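Local structure of halogenase PltM (Pseudomonas fluorescens, 6BZN) at residues 39-44 against 81-86; 67-72 against 426-431; 108-113 against 248-253; 329-334 against 388-393; 407-412 against 486-491. The protein halogenates phenolic compounds as a flavin-dependent enzyme, with unusual breadth in the substrates and halides it takes. One frame throughout, in Å; residues are numbered along the deposited sequence.

From the N terminus, helix 33-44 opens contact 1 and helix 68-81 opens contact 2 before contact 1 closes at 81-86, so these two cross. Contact 3 then pairs strand 109-114 with strand 248-253, closing a long loop within the mixed sheet. Contact 4 follows in series, joining the loop after strand 327-328 to helix 383-406. Both lie nested inside contact 2, which closes only at 426-431. Contact 5 opens at 407-412, before that closure, and ends at 486-491, so it crosses contact 2 while sharing helix 410-441 with it. Contact 3 touches contact 2 through Phe110 and Thr67, and contact 5 through Ile252 and Phe407.

Contact 1. Residues 39-44 against 81-86; sequences GAVLAK and FDIPEI
Val41 lies over the ring of Phe81: its CB sits 3.8 Å from the ring centroid and 19° off the normal, a CH-pi contact displaced toward the rim. The branch CG1 extends the cover, reaching Phe81 CD2 at 3.5 Å. Val41 CG1 stands anti to its carbonyl carbon (chi1 -58°), which carries this methyl down to the ring and also to Ile86 CD1 at 4.1 Å. Ile83 CD1 sits between Ala40 and Lys44, one turn apart, 3.7 Å from Ala40 O and 3.8 Å from Lys44 CB, so an isoleucine tip packs against backbone and aliphatic stem together. Lys44 runs past Ile83 in the opposing sense. The lysine chain bends at CB-CG (chi2 67°) and passes alongside the C-terminal end of helix 68-81, with CG 3.5 Å from Phe81 O. Its ammonium group meets the solvent-exposed end of the contact: NZ forms a long salt bridge of 3.5 Å with Asp82 OD2 and an equally weak bond to Asp82 O. A water closes this pairing more firmly, accepting from Lys44 NZ at 2.9 Å and donating to Asp82 O. Asp82 has positive phi, marking where the chain leaves helix 68-81. Ala365 of helix 352-374 also touches Val41 and Phe81, while Ile150 of helix 140-153 meets Ala40 and Ile83. Helix 33-44 follows strand 24-29 and begins at the FAD-binding residues Ile33 and Ala34, an arrangement consistent with the first strand-turn-helix of a Rossmann-type dinucleotide-binding fold.

Contact 2. Residues 67-72 against 426-431; sequences TPESGF and LGSAFL
Glu69 and Ser428 form the tight part of this contact, where the CA atoms come within 5.1 Å. Ser428 OG lies 3.3 Å from Glu69 CD and 3.5 Å from Pro68 CB, packed against the glutamate and the proline ring. Its proton is spent elsewhere, on the carbonyl of Ser424 one turn back. The carboxylate likewise works outside the two segments: OE2 takes a hydrogen bond from Ser424 OG and makes a salt bridge with Arg352. A bend in the Glu69 chain at CB-CG (chi2 95°) folds the acid back over the serine. An alanine in place of Glu69 would probably leave Arg352 without its anionic mate, Ser424 OG without this acceptor, and a gap beside Ser428 OG. Toward Phe72 and Leu431 the helices stand further apart, 6.3 Å between CA atoms. Phe72 and Pro68 are the partly exposed residues of the contact, while Glu69, Ser428 and Leu431 are buried. At the wider end the touch is apolar, Phe72 CB to Leu431 CB at 3.9 Å, while Phe72 CE2 approaches Ser428 O at 3.6 Å. The side chains of Leu431 and Glu69 cross at about a right angle, CD1 meeting Glu69 CB. The start of helix 68-81 is fixed by a capping box, in which Thr67 OG1 accepts from Ser70 N and Ser70 OG accepts from Thr67 N at 2.8 Å. The short helical segments run nearly parallel, at 15° with axes 9.0 Å apart. Helix 68-81 thus lies between helix 410-441, whose Gln432 and Leu435 also touch Phe72, and helix 352-374, which meets Thr67 and Glu69 through Ile355 and Ser70 through Phe358.

Contact 3. Residues 108-113 against 248-253; sequences LGFSFA and TLHHIF
The ring of His250 meets two phenylalanines of the adjacent strand in two different ways. With Phe112 it makes an offset stack, centroids 4.3 Å apart and planes at 23°, the side chains pointing the same way. Toward Phe110 it turns its edge: the planes stand at 66°, and His250 CE1 lies over the phenylalanine face, 3.8 Å from Phe110 CG. His250 CG is anti to its carbonyl carbon (chi1 -56°), the same turn that Phe112 has, which keeps these rings side by side. The imidazole is fixed in rotation by ND1, which donates to Ser111 O at 2.9 Å nearly in the ring plane. That oxygen also accepts from His250 N at 2.8 Å, the two donors coming from opposite faces of its carbonyl plane. Replacing His250 with an alanine would probably strip Ser111 O of one donor and deprive both phenylalanine rings of a packing partner. Thr248 CB borders Phe110 CD1 at 3.5 Å, while its hydroxyl pairs with His137. On the other face, Ala113 CB touches His251 ND1 at 3.8 Å, and ND1 is hydrogen-bonded to His115 NE2. The backbones pair in parallel from Phe110-Thr248 to Ala113-His251. Within the mixed sheet, strand 126-131 flanks 109-114 and strand 256-262 flanks 248-253, both antiparallel, with Trp413 of helix 410-441 meeting Phe112.

Contact 4. Residues 329-334 against 388-393; sequences VQNVGD and HCLNAV
Val329 to Asn331 pass helix 383-406 at some distance, the nearest CA pair being Gln330 and Leu390 at 7.8 Å, so helix side chains reach across to this irregular loop, Leu390 meeting its backbone and Cys389 the amide of Asn331. Leu390 buries the most surface of any residue here, 58 Å². Its CG is anti to the carbonyl carbon (chi1 -58°), and the branch ending in CD1 comes to 3.5 Å from Val329 O, with Gln330 N further off at 4.4 Å. The other methyl, CD2, turns to the amide of Asn331, 4.4 Å from CG. Asn331 answers from the loop side: CG is tucked between the backbone N and the carbonyl carbon (chi1 81°), and the amide nitrogen ND2 packs against Cys389, 3.6 Å from CB and 3.7 Å from SG. The same nitrogen is hydrogen-bonded to Thr343 OG1. The modest 160 Å² buried in all agrees with so few touching atoms. Polar attachment to the same helix comes from just before the segment: Glu386 OE2 accepts a hydrogen bond from Asn331 N and a weak one from Val332 N. Cys389 also lies about 9 Å, side chain to side chain, from Gln341 and from Tyr326, residues that bind additional FAD molecules in an FAD-bound structure of this protein; none is bound here. The loop joins strand 327-328 to strand 336-338, the last strand of the parallel sheet. Helix 340-343 fits beside it, touching Cys389 through Pro340 and Thr343, while helix 352-374 packs on His388 and Ala392.

Contact 5. Residues 407-412 against 486-491; sequences FSDFHL and RPVAET
Asp409 OD2, which rests against Val488, is gripped by two donors. Leu412 N reaches it at 3.0 Å with an N-H...O angle of 158°, coming from the anti side of the carboxylate and 26° out of its plane; this is the N-cap bond of helix 410-441. A water donates to the same oxygen at 2.7 Å and gives a weak bond of 3.1 Å to Val488 O, so solvent bridges the two helix starts. The acid gets there because Asp409 CG lies anti to the backbone N (chi1 176°). Beside the carboxylate packs the valine methyl CG2, 3.6 Å from Asp409 CG, while CG1 meets Ser408 OG at 3.7 Å, a hydroxyl bonded to Glu405 O. Deeper in, Leu412 crosses Val488 at about a right angle, CD2 to CG1 at 4.1 Å, and its CD1 packs on Thr491 CG2 at 3.7 Å. Helix 488-502 continues the apolar side through Ala492 and Leu495. The chemistry is therefore split: an acid at a helix N terminus, where backbone N-H groups probably stabilise its negative charge, and a water link at the partly exposed side, backed by aliphatic packing.

Contact 1. Residues 39-44 against 81-86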
# COMPACT_ATOMS: atom_id res chain seq x y z
N GLY A 39 -8.83 -5.46 15.36
CA GLY A 39 -9.43 -5.51 16.69
C GLY A 39 -10.90 -5.19 16.66
O GLY A 39 -11.69 -5.81 17.38
N ALA A 40 -11.29 -4.23 15.82
CA ALA A 40 -12.67 -3.85 15.74
C ALA A 40 -13.54 -4.99 15.22
O ALA A 40 -14.57 -5.29 15.81
CB ALA A 40 -12.83 -2.63 14.85
N VAL A 41 -13.13 -5.62 14.13
CA VAL A 41 -13.95 -6.67 13.52
C VAL A 41 -14.07 -7.92 14.40
O VAL A 41 -15.14 -8.54 14.45
CB VAL A 41 -13.52 -7.05 12.06
CG1 VAL A 41 -13.55 -5.83 11.15
CG2 VAL A 41 -12.15 -7.71 12.01
N LEU A 42 -12.99 -8.26 15.10
CA LEU A 42 -13.00 -9.38 16.03
C LEU A 42 -13.83 -9.06 17.28
O LEU A 42 -14.65 -9.89 17.69
CB LEU A 42 -11.58 -9.79 16.41
CG LEU A 42 -10.73 -10.31 15.26
CD1 LEU A 42 -9.35 -10.67 15.77
CD2 LEU A 42 -11.31 -11.51 14.55
N ALA A 43 -13.67 -7.86 17.84
CA ALA A 43 -14.45 -7.46 19.02
C ALA A 43 -15.95 -7.40 18.68
O ALA A 43 -16.80 -7.89 19.43
CB ALA A 43 -13.98 -6.13 19.57
N LYS A 44 -16.27 -6.79 17.54
CA LYS A 44 -17.65 -6.76 17.04
C LYS A 44 -18.28 -8.15 16.96
O LYS A 44 -19.47 -8.32 17.29
CB LYS A 44 -17.67 -6.09 15.66
CG LYS A 44 -18.97 -6.21 14.88
CD LYS A 44 -20.11 -5.45 15.53
CE LYS A 44 -21.42 -5.80 14.83
NZ LYS A 44 -22.34 -4.65 14.84
N PHE A 81 -18.45 -7.18 8.22
CA PHE A 81 -18.57 -7.20 9.69
C PHE A 81 -19.58 -6.20 10.25
O PHE A 81 -19.68 -6.06 11.47
CB PHE A 81 -17.18 -7.05 10.33
CG PHE A 81 -16.25 -8.18 10.00
CD1 PHE A 81 -16.40 -9.41 10.62
CD2 PHE A 81 -15.27 -8.04 9.02
CE1 PHE A 81 -15.57 -10.48 10.29
CE2 PHE A 81 -14.43 -9.10 8.69
CZ PHE A 81 -14.59 -10.32 9.33
N ASP A 82 -20.35 -5.54 9.39
CA ASP A 82 -21.38 -4.57 9.80
C ASP A 82 -20.80 -3.48 10.72
O ASP A 82 -21.32 -3.23 11.81
CB ASP A 82 -22.59 -5.28 10.45
CG ASP A 82 -23.72 -4.31 10.86
OD1 ASP A 82 -24.01 -3.36 10.09
OD2 ASP A 82 -24.30 -4.48 11.97
N ILE A 83 -19.71 -2.85 10.29
CA ILE A 83 -19.19 -1.68 10.96
C ILE A 83 -19.16 -0.55 9.96
O ILE A 83 -18.18 -0.38 9.24
CB ILE A 83 -17.78 -1.92 11.56
CG1 ILE A 83 -17.79 -3.17 12.45
CG2 ILE A 83 -17.37 -0.70 12.36
CD1 ILE A 83 -16.48 -3.51 13.14
N PRO A 84 -20.24 0.25 9.89
CA PRO A 84 -20.28 1.36 8.92
C PRO A 84 -19.10 2.33 8.91
O PRO A 84 -18.72 2.81 7.83
CB PRO A 84 -21.55 2.13 9.33
CG PRO A 84 -22.42 1.13 9.96
CD PRO A 84 -21.55 0.06 10.56
N GLU A 85 -18.53 2.65 10.08
CA GLU A 85 -17.46 3.66 10.15
C GLU A 85 -16.21 3.25 9.40
O GLU A 85 -15.45 4.12 8.99
CB GLU A 85 -17.08 4.03 11.61
CG GLU A 85 -18.09 4.96 12.29
CD GLU A 85 -17.57 5.60 13.57
OE1 GLU A 85 -16.72 5.00 14.27
OE2 GLU A 85 -18.04 6.73 13.89
N ILE A 86 -15.99 1.96 9.21
CA ILE A 86 -14.86 1.50 8.42
C ILE A 86 -14.99 2.01 6.96
O ILE A 86 -14.00 2.45 6.38
CB ILE A 86 -14.67 -0.03 8.50
CG1 ILE A 86 -14.28 -0.44 9.92
CG2 ILE A 86 -13.59 -0.50 7.54
CD1 ILE A 86 -14.19 -1.93 10.13
O HOH W 1 -21.22 -1.99 14.41

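Contact 2. Residues 67-72 against 426-431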
# COMPACT_ATOMS: atom_id res chain seq x y z
N THR A 67 -5.98 3.56 -2.91
CA THR A 67 -6.14 3.05 -4.28
C THR A 67 -7.58 2.58 -4.47
O THR A 67 -8.32 2.43 -3.50
CB THR A 67 -5.23 1.84 -4.52
OG1 THR A 67 -5.34 0.95 -3.40
CG2 THR A 67 -3.80 2.28 -4.69
N PRO A 68 -7.98 2.33 -5.72
CA PRO A 68 -9.31 1.72 -5.89
C PRO A 68 -9.46 0.43 -5.10
O PRO A 68 -10.48 0.23 -4.47
CB PRO A 68 -9.40 1.47 -7.41
CG PRO A 68 -8.42 2.38 -8.01
CD PRO A 68 -7.34 2.65 -7.01
N GLU A 69 -8.43 -0.42 -5.12
CA GLU A 69 -8.48 -1.68 -4.39
C GLU A 69 -8.61 -1.47 -2.89
O GLU A 69 -9.43 -2.11 -2.24
CB GLU A 69 -7.24 -2.53 -4.66
CG GLU A 69 -7.06 -2.93 -6.12
CD GLU A 69 -6.15 -2.00 -6.91
OE1 GLU A 69 -6.13 -0.78 -6.64
OE2 GLU A 69 -5.44 -2.50 -7.82
N SER A 70 -7.80 -0.56 -2.34
CA SER A 70 -7.84 -0.35 -0.89
C SER A 70 -9.22 0.17 -0.46
O SER A 70 -9.72 -0.22 0.58
CB SER A 70 -6.70 0.55 -0.40
OG SER A 70 -6.88 1.92 -0.76
N GLY A 71 -9.84 1.01 -1.29
CA GLY A 71 -11.17 1.54 -1.00
C GLY A 71 -12.23 0.44 -1.01
O GLY A 71 -13.06 0.38 -0.12
N PHE A 72 -12.19 -0.43 -2.01
CA PHE A 72 -13.10 -1.57 -2.07
C PHE A 72 -12.91 -2.51 -0.89
O PHE A 72 -13.88 -3.00 -0.35
CB PHE A 72 -12.99 -2.35 -3.38
CG PHE A 72 -13.62 -1.64 -4.56
CD1 PHE A 72 -14.98 -1.31 -4.54
CD2 PHE A 72 -12.87 -1.35 -5.70
CE1 PHE A 72 -15.55 -0.65 -5.63
CE2 PHE A 72 -13.45 -0.70 -6.78
CZ PHE A 72 -14.78 -0.35 -6.74
N LEU A 426 -8.41 -4.70 -13.51
CA LEU A 426 -9.06 -6.02 -13.39
C LEU A 426 -9.30 -6.41 -11.92
O LEU A 426 -10.39 -6.83 -11.57
CB LEU A 426 -8.29 -7.11 -14.14
CG LEU A 426 -8.50 -7.14 -15.66
CD1 LEU A 426 -7.45 -8.00 -16.34
CD2 LEU A 426 -9.88 -7.64 -16.05
N GLY A 427 -8.31 -6.21 -11.06
CA GLY A 427 -8.46 -6.54 -9.64
C GLY A 427 -9.51 -5.70 -8.95
O GLY A 427 -10.33 -6.21 -8.18
N SER A 428 -9.50 -4.41 -9.25
CA SER A 428 -10.51 -3.49 -8.73
C SER A 428 -11.92 -3.89 -9.15
O SER A 428 -12.83 -3.93 -8.33
CB SER A 428 -10.21 -2.07 -9.18
OG SER A 428 -8.91 -1.69 -8.72
N ALA A 429 -12.09 -4.21 -10.43
CA ALA A 429 -13.38 -4.68 -10.93
C ALA A 429 -13.82 -5.96 -10.22
O ALA A 429 -15.00 -6.09 -9.87
CB ALA A 429 -13.35 -4.88 -12.44
N PHE A 430 -12.88 -6.88 -9.99
CA PHE A 430 -13.19 -8.13 -9.28
C PHE A 430 -13.69 -7.86 -7.86
O PHE A 430 -14.71 -8.42 -7.43
CB PHE A 430 -12.00 -9.09 -9.24
CG PHE A 430 -12.39 -10.48 -8.83
CD1 PHE A 430 -12.79 -11.41 -9.79
CD2 PHE A 430 -12.39 -10.86 -7.49
CE1 PHE A 430 -13.17 -12.69 -9.43
CE2 PHE A 430 -12.78 -12.14 -7.12
CZ PHE A 430 -13.17 -13.05 -8.09
N LEU A 431 -12.98 -7.00 -7.14
CA LEU A 431 -13.39 -6.64 -5.78
C LEU A 431 -14.74 -5.91 -5.77
O LEU A 431 -15.58 -6.16 -4.92
CB LEU A 431 -12.32 -5.78 -5.10
CG LEU A 431 -10.96 -6.43 -4.84
CD1 LEU A 431 -9.93 -5.36 -4.48
CD2 LEU A 431 -11.05 -7.51 -3.78

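Contact 3. Residues 108-113 against 248-253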
# COMPACT_ATOMS: atom_id res chain seq x y z
N LEU A 108 -7.33 12.06 -7.61
CA LEU A 108 -8.14 11.68 -8.75
C LEU A 108 -7.42 10.69 -9.65
O LEU A 108 -7.93 10.33 -10.71
CB LEU A 108 -8.52 12.93 -9.53
CG LEU A 108 -9.27 13.98 -8.71
CD1 LEU A 108 -9.50 15.25 -9.52
CD2 LEU A 108 -10.58 13.42 -8.18
N GLY A 109 -6.23 10.25 -9.20
CA GLY A 109 -5.45 9.25 -9.91
C GLY A 109 -3.99 9.28 -9.50
O GLY A 109 -3.59 10.06 -8.64
N PHE A 110 -3.22 8.39 -10.11
CA PHE A 110 -1.76 8.39 -10.02
C PHE A 110 -1.23 9.13 -11.24
O PHE A 110 -1.69 8.88 -12.35
CB PHE A 110 -1.19 6.96 -10.02
CG PHE A 110 -1.29 6.20 -8.70
CD1 PHE A 110 -1.68 6.79 -7.50
CD2 PHE A 110 -0.91 4.86 -8.65
CE1 PHE A 110 -1.71 6.06 -6.30
CE2 PHE A 110 -0.96 4.12 -7.47
CZ PHE A 110 -1.35 4.72 -6.29
N SER A 111 -0.27 10.03 -11.05
CA SER A 111 0.39 10.69 -12.16
C SER A 111 1.89 10.46 -12.07
O SER A 111 2.45 10.31 -10.97
CB SER A 111 0.08 12.19 -12.18
OG SER A 111 0.54 12.82 -11.00
N PHE A 112 2.52 10.41 -13.24
CA PHE A 112 3.94 10.11 -13.35
C PHE A 112 4.58 11.11 -14.29
O PHE A 112 4.11 11.25 -15.41
CB PHE A 112 4.16 8.69 -13.88
CG PHE A 112 3.52 7.63 -13.02
CD1 PHE A 112 2.18 7.29 -13.19
CD2 PHE A 112 4.23 7.01 -12.01
CE1 PHE A 112 1.59 6.33 -12.39
CE2 PHE A 112 3.64 6.05 -11.20
CZ PHE A 112 2.32 5.70 -11.39
N ALA A 113 5.62 11.82 -13.83
CA ALA A 113 6.37 12.75 -14.66
C ALA A 113 7.82 12.31 -14.66
O ALA A 113 8.41 12.10 -13.59
CB ALA A 113 6.25 14.16 -14.12
N THR A 248 -1.79 11.56 -6.73
CA THR A 248 -0.52 11.08 -6.20
C THR A 248 0.51 11.21 -7.31
O THR A 248 0.50 10.44 -8.26
CB THR A 248 -0.64 9.62 -5.79
OG1 THR A 248 -1.79 9.47 -4.95
CG2 THR A 248 0.62 9.13 -5.08
N LEU A 249 1.40 12.18 -7.17
CA LEU A 249 2.35 12.53 -8.21
C LEU A 249 3.67 11.83 -7.94
O LEU A 249 4.21 11.93 -6.83
CB LEU A 249 2.51 14.05 -8.25
CG LEU A 249 3.66 14.68 -9.01
CD1 LEU A 249 3.68 14.24 -10.46
CD2 LEU A 249 3.53 16.20 -8.89
N HIS A 250 4.16 11.14 -8.96
CA HIS A 250 5.40 10.39 -8.92
C HIS A 250 6.36 11.03 -9.92
O HIS A 250 6.11 10.99 -11.13
CB HIS A 250 5.16 8.94 -9.38
CG HIS A 250 4.12 8.20 -8.60
ND1 HIS A 250 2.77 8.48 -8.69
CD2 HIS A 250 4.22 7.13 -7.78
CE1 HIS A 250 2.09 7.65 -7.92
NE2 HIS A 250 2.95 6.82 -7.35
N HIS A 251 7.43 11.65 -9.42
CA HIS A 251 8.50 12.14 -10.28
C HIS A 251 9.50 11.01 -10.39
O HIS A 251 10.07 10.61 -9.37
CB HIS A 251 9.16 13.35 -9.67
CG HIS A 251 8.32 14.58 -9.73
ND1 HIS A 251 7.96 15.16 -10.92
CD2 HIS A 251 7.78 15.34 -8.76
CE1 HIS A 251 7.22 16.23 -10.68
NE2 HIS A 251 7.11 16.36 -9.37
N ILE A 252 9.69 10.49 -11.60
CA ILE A 252 10.50 9.29 -11.80
C ILE A 252 11.73 9.63 -12.62
O ILE A 252 11.72 10.55 -13.46
CB ILE A 252 9.67 8.13 -12.42
CG1 ILE A 252 9.05 8.55 -13.77
CG2 ILE A 252 8.56 7.72 -11.46
CD1 ILE A 252 8.47 7.40 -14.58
N PHE A 253 12.82 8.91 -12.36
CA PHE A 253 14.08 9.13 -13.04
C PHE A 253 14.88 7.85 -12.88
O PHE A 253 14.48 6.95 -12.14
CB PHE A 253 14.80 10.35 -12.45
CG PHE A 253 14.71 10.44 -10.96
CD1 PHE A 253 15.63 9.78 -10.17
CD2 PHE A 253 13.69 11.16 -10.35
CE1 PHE A 253 15.54 9.84 -8.79
CE2 PHE A 253 13.58 11.21 -8.98
CZ PHE A 253 14.51 10.54 -8.20

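Contact 4. Residues 329-334 against 388-393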
# COMPACT_ATOMS: atom_id res chain seq x y z
N VAL A 329 9.51 -16.22 5.12
CA VAL A 329 9.38 -17.59 4.61
C VAL A 329 8.05 -18.25 5.02
O VAL A 329 7.57 -19.16 4.34
CB VAL A 329 10.60 -18.46 5.00
CG1 VAL A 329 11.89 -17.85 4.50
CG2 VAL A 329 10.70 -18.68 6.51
N GLN A 330 7.49 -17.80 6.14
CA GLN A 330 6.18 -18.23 6.64
C GLN A 330 5.62 -17.05 7.41
O GLN A 330 6.39 -16.16 7.80
CB GLN A 330 6.28 -19.41 7.61
CG GLN A 330 6.72 -20.73 7.01
CD GLN A 330 6.69 -21.87 8.02
OE1 GLN A 330 6.75 -21.65 9.23
NE2 GLN A 330 6.60 -23.10 7.53
N ASN A 331 4.32 -17.04 7.64
CA ASN A 331 3.75 -16.02 8.51
C ASN A 331 2.55 -16.42 9.34
O ASN A 331 1.93 -15.57 9.96
CB ASN A 331 3.45 -14.76 7.68
CG ASN A 331 2.15 -14.86 6.90
OD1 ASN A 331 1.67 -15.95 6.62
ND2 ASN A 331 1.57 -13.71 6.55
N VAL A 332 2.22 -17.71 9.38
CA VAL A 332 1.18 -18.21 10.26
C VAL A 332 1.71 -19.44 10.99
O VAL A 332 2.57 -20.16 10.47
CB VAL A 332 -0.13 -18.56 9.51
CG1 VAL A 332 -0.67 -17.34 8.77
CG2 VAL A 332 0.08 -19.70 8.51
N GLY A 333 1.18 -19.66 12.19
CA GLY A 333 1.42 -20.89 12.95
C GLY A 333 0.14 -21.31 13.63
O GLY A 333 -0.91 -20.72 13.41
N ASP A 334 0.24 -22.32 14.49
CA ASP A 334 -0.89 -22.75 15.30
C ASP A 334 -1.49 -21.58 16.09
O ASP A 334 -2.71 -21.46 16.18
CB ASP A 334 -0.46 -23.84 16.32
CG ASP A 334 -0.09 -25.17 15.66
OD1 ASP A 334 -0.25 -25.33 14.43
OD2 ASP A 334 0.38 -26.07 16.39
N HIS A 388 -1.97 -16.09 0.32
CA HIS A 388 -2.25 -14.73 -0.14
C HIS A 388 -1.08 -13.77 0.15
O HIS A 388 -0.58 -13.10 -0.75
CB HIS A 388 -3.54 -14.17 0.45
CG HIS A 388 -3.63 -12.69 0.28
ND1 HIS A 388 -3.43 -11.81 1.33
CD2 HIS A 388 -3.77 -11.93 -0.83
CE1 HIS A 388 -3.51 -10.57 0.87
NE2 HIS A 388 -3.70 -10.62 -0.43
N CYS A 389 -0.62 -13.72 1.40
CA CYS A 389 0.36 -12.69 1.79
C CYS A 389 1.70 -12.87 1.10
O CYS A 389 2.27 -11.91 0.54
CB CYS A 389 0.55 -12.63 3.30
SG CYS A 389 1.58 -11.22 3.77
N LEU A 390 2.20 -14.11 1.09
CA LEU A 390 3.50 -14.37 0.47
C LEU A 390 3.44 -14.16 -1.05
O LEU A 390 4.36 -13.60 -1.62
CB LEU A 390 4.04 -15.76 0.81
CG LEU A 390 4.25 -16.12 2.29
CD1 LEU A 390 5.26 -17.26 2.43
CD2 LEU A 390 4.61 -14.97 3.21
N ASN A 391 2.35 -14.59 -1.69
CA ASN A 391 2.16 -14.33 -3.13
C ASN A 391 2.06 -12.84 -3.42
O ASN A 391 2.60 -12.37 -4.43
CB ASN A 391 0.90 -15.02 -3.68
CG ASN A 391 1.04 -16.53 -3.79
OD1 ASN A 391 2.07 -17.09 -3.49
ND2 ASN A 391 -0.04 -17.18 -4.22
N ALA A 392 1.36 -12.10 -2.56
CA ALA A 392 1.23 -10.64 -2.71
C ALA A 392 2.57 -9.89 -2.66
O ALA A 392 2.85 -9.02 -3.50
CB ALA A 392 0.28 -10.10 -1.67
N VAL A 393 3.41 -10.28 -1.71
CA VAL A 393 4.74 -9.69 -1.57
C VAL A 393 5.62 -10.04 -2.78
O VAL A 393 6.33 -9.18 -3.32
CB VAL A 393 5.39 -10.12 -0.23
CG1 VAL A 393 6.85 -9.66 -0.15
CG2 VAL A 393 4.60 -9.53 0.95

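Contact 5. Residues 407-412 against 486-491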
# COMPACT_ATOMS: atom_id res chain seq x y z
N PHE A 407 11.86 3.08 -15.22
CA PHE A 407 12.19 4.48 -14.98
C PHE A 407 13.29 5.04 -15.89
O PHE A 407 13.46 6.26 -15.95
CB PHE A 407 12.69 4.74 -13.54
CG PHE A 407 11.67 4.54 -12.43
CD1 PHE A 407 10.30 4.39 -12.64
CD2 PHE A 407 12.13 4.58 -11.11
CE1 PHE A 407 9.42 4.22 -11.55
CE2 PHE A 407 11.27 4.43 -10.03
CZ PHE A 407 9.92 4.24 -10.25
N SER A 408 14.06 4.18 -16.56
CA SER A 408 15.19 4.65 -17.40
C SER A 408 14.81 5.50 -18.61
O SER A 408 15.67 6.16 -19.15
CB SER A 408 16.03 3.46 -17.91
OG SER A 408 15.23 2.59 -18.68
N ASP A 409 13.56 5.46 -19.05
CA ASP A 409 13.16 6.12 -20.30
C ASP A 409 11.66 6.40 -20.28
O ASP A 409 10.87 5.53 -19.87
CB ASP A 409 13.52 5.20 -21.47
CG ASP A 409 13.06 5.74 -22.81
OD1 ASP A 409 13.66 6.72 -23.28
OD2 ASP A 409 12.10 5.19 -23.38
N PHE A 410 11.23 7.59 -20.69
CA PHE A 410 9.82 7.90 -20.61
C PHE A 410 8.96 7.00 -21.49
O PHE A 410 7.94 6.50 -21.04
CB PHE A 410 9.47 9.36 -20.94
CG PHE A 410 8.00 9.56 -21.03
CD1 PHE A 410 7.22 9.52 -19.88
CD2 PHE A 410 7.36 9.63 -22.27
CE1 PHE A 410 5.84 9.63 -19.95
CE2 PHE A 410 5.98 9.74 -22.35
CZ PHE A 410 5.22 9.73 -21.20
N HIS A 411 9.36 6.80 -22.76
CA HIS A 411 8.56 5.96 -23.66
C HIS A 411 8.40 4.55 -23.07
O HIS A 411 7.30 3.99 -23.06
CB HIS A 411 9.16 5.92 -25.08
CG HIS A 411 8.38 5.05 -26.03
ND1 HIS A 411 7.10 5.36 -26.44
CD2 HIS A 411 8.69 3.88 -26.63
CE1 HIS A 411 6.66 4.41 -27.24
NE2 HIS A 411 7.60 3.49 -27.37
N LEU A 412 9.49 4.00 -22.53
CA LEU A 412 9.45 2.69 -21.88
C LEU A 412 8.48 2.72 -20.69
O LEU A 412 7.63 1.83 -20.55
CB LEU A 412 10.85 2.25 -21.45
CG LEU A 412 11.00 0.93 -20.69
CD1 LEU A 412 10.39 -0.23 -21.45
CD2 LEU A 412 12.47 0.68 -20.39
N ARG A 486 19.66 -4.13 -22.46
CA ARG A 486 19.06 -4.04 -23.80
C ARG A 486 18.64 -2.60 -24.13
O ARG A 486 18.37 -1.84 -23.22
CB ARG A 486 17.82 -4.94 -23.90
CG ARG A 486 18.12 -6.42 -23.76
CD ARG A 486 18.82 -6.99 -24.99
NE ARG A 486 18.72 -8.45 -25.04
CZ ARG A 486 17.68 -9.15 -25.51
NH1 ARG A 486 16.59 -8.55 -25.98
NH2 ARG A 486 17.72 -10.48 -25.49
N PRO A 487 18.57 -2.23 -25.43
CA PRO A 487 18.13 -0.87 -25.75
C PRO A 487 16.66 -0.64 -25.39
O PRO A 487 15.82 -1.51 -25.64
CB PRO A 487 18.33 -0.75 -27.27
CG PRO A 487 19.09 -1.97 -27.68
CD PRO A 487 18.85 -3.02 -26.65
N VAL A 488 16.36 0.52 -24.81
CA VAL A 488 15.01 0.82 -24.32
C VAL A 488 13.92 0.75 -25.40
O VAL A 488 12.79 0.36 -25.10
CB VAL A 488 14.94 2.17 -23.56
CG1 VAL A 488 15.83 2.11 -22.32
CG2 VAL A 488 15.28 3.37 -24.44
N ALA A 489 14.25 1.10 -26.64
CA ALA A 489 13.26 1.03 -27.74
C ALA A 489 12.81 -0.41 -28.03
O ALA A 489 11.64 -0.66 -28.32
CB ALA A 489 13.81 1.68 -29.02
N GLU A 490 13.74 -1.35 -27.94
CA GLU A 490 13.45 -2.77 -28.14
C GLU A 490 12.53 -3.30 -27.05
O GLU A 490 11.57 -4.03 -27.31
CB GLU A 490 14.74 -3.58 -28.13
CG GLU A 490 14.57 -5.08 -28.28
CD GLU A 490 15.87 -5.81 -28.01
OE1 GLU A 490 16.04 -6.32 -26.89
OE2 GLU A 490 16.73 -5.83 -28.92
N THR A 491 12.87 -2.96 -25.82
CA THR A 491 12.10 -3.37 -24.65
C THR A 491 10.67 -2.81 -24.72
O THR A 491 9.71 -3.56 -24.58
CB THR A 491 12.84 -2.93 -23.38
OG1 THR A 491 14.20 -3.41 -23.43
CG2 THR A 491 12.15 -3.44 -22.12
O HOH W 2 11.72 3.25 -25.19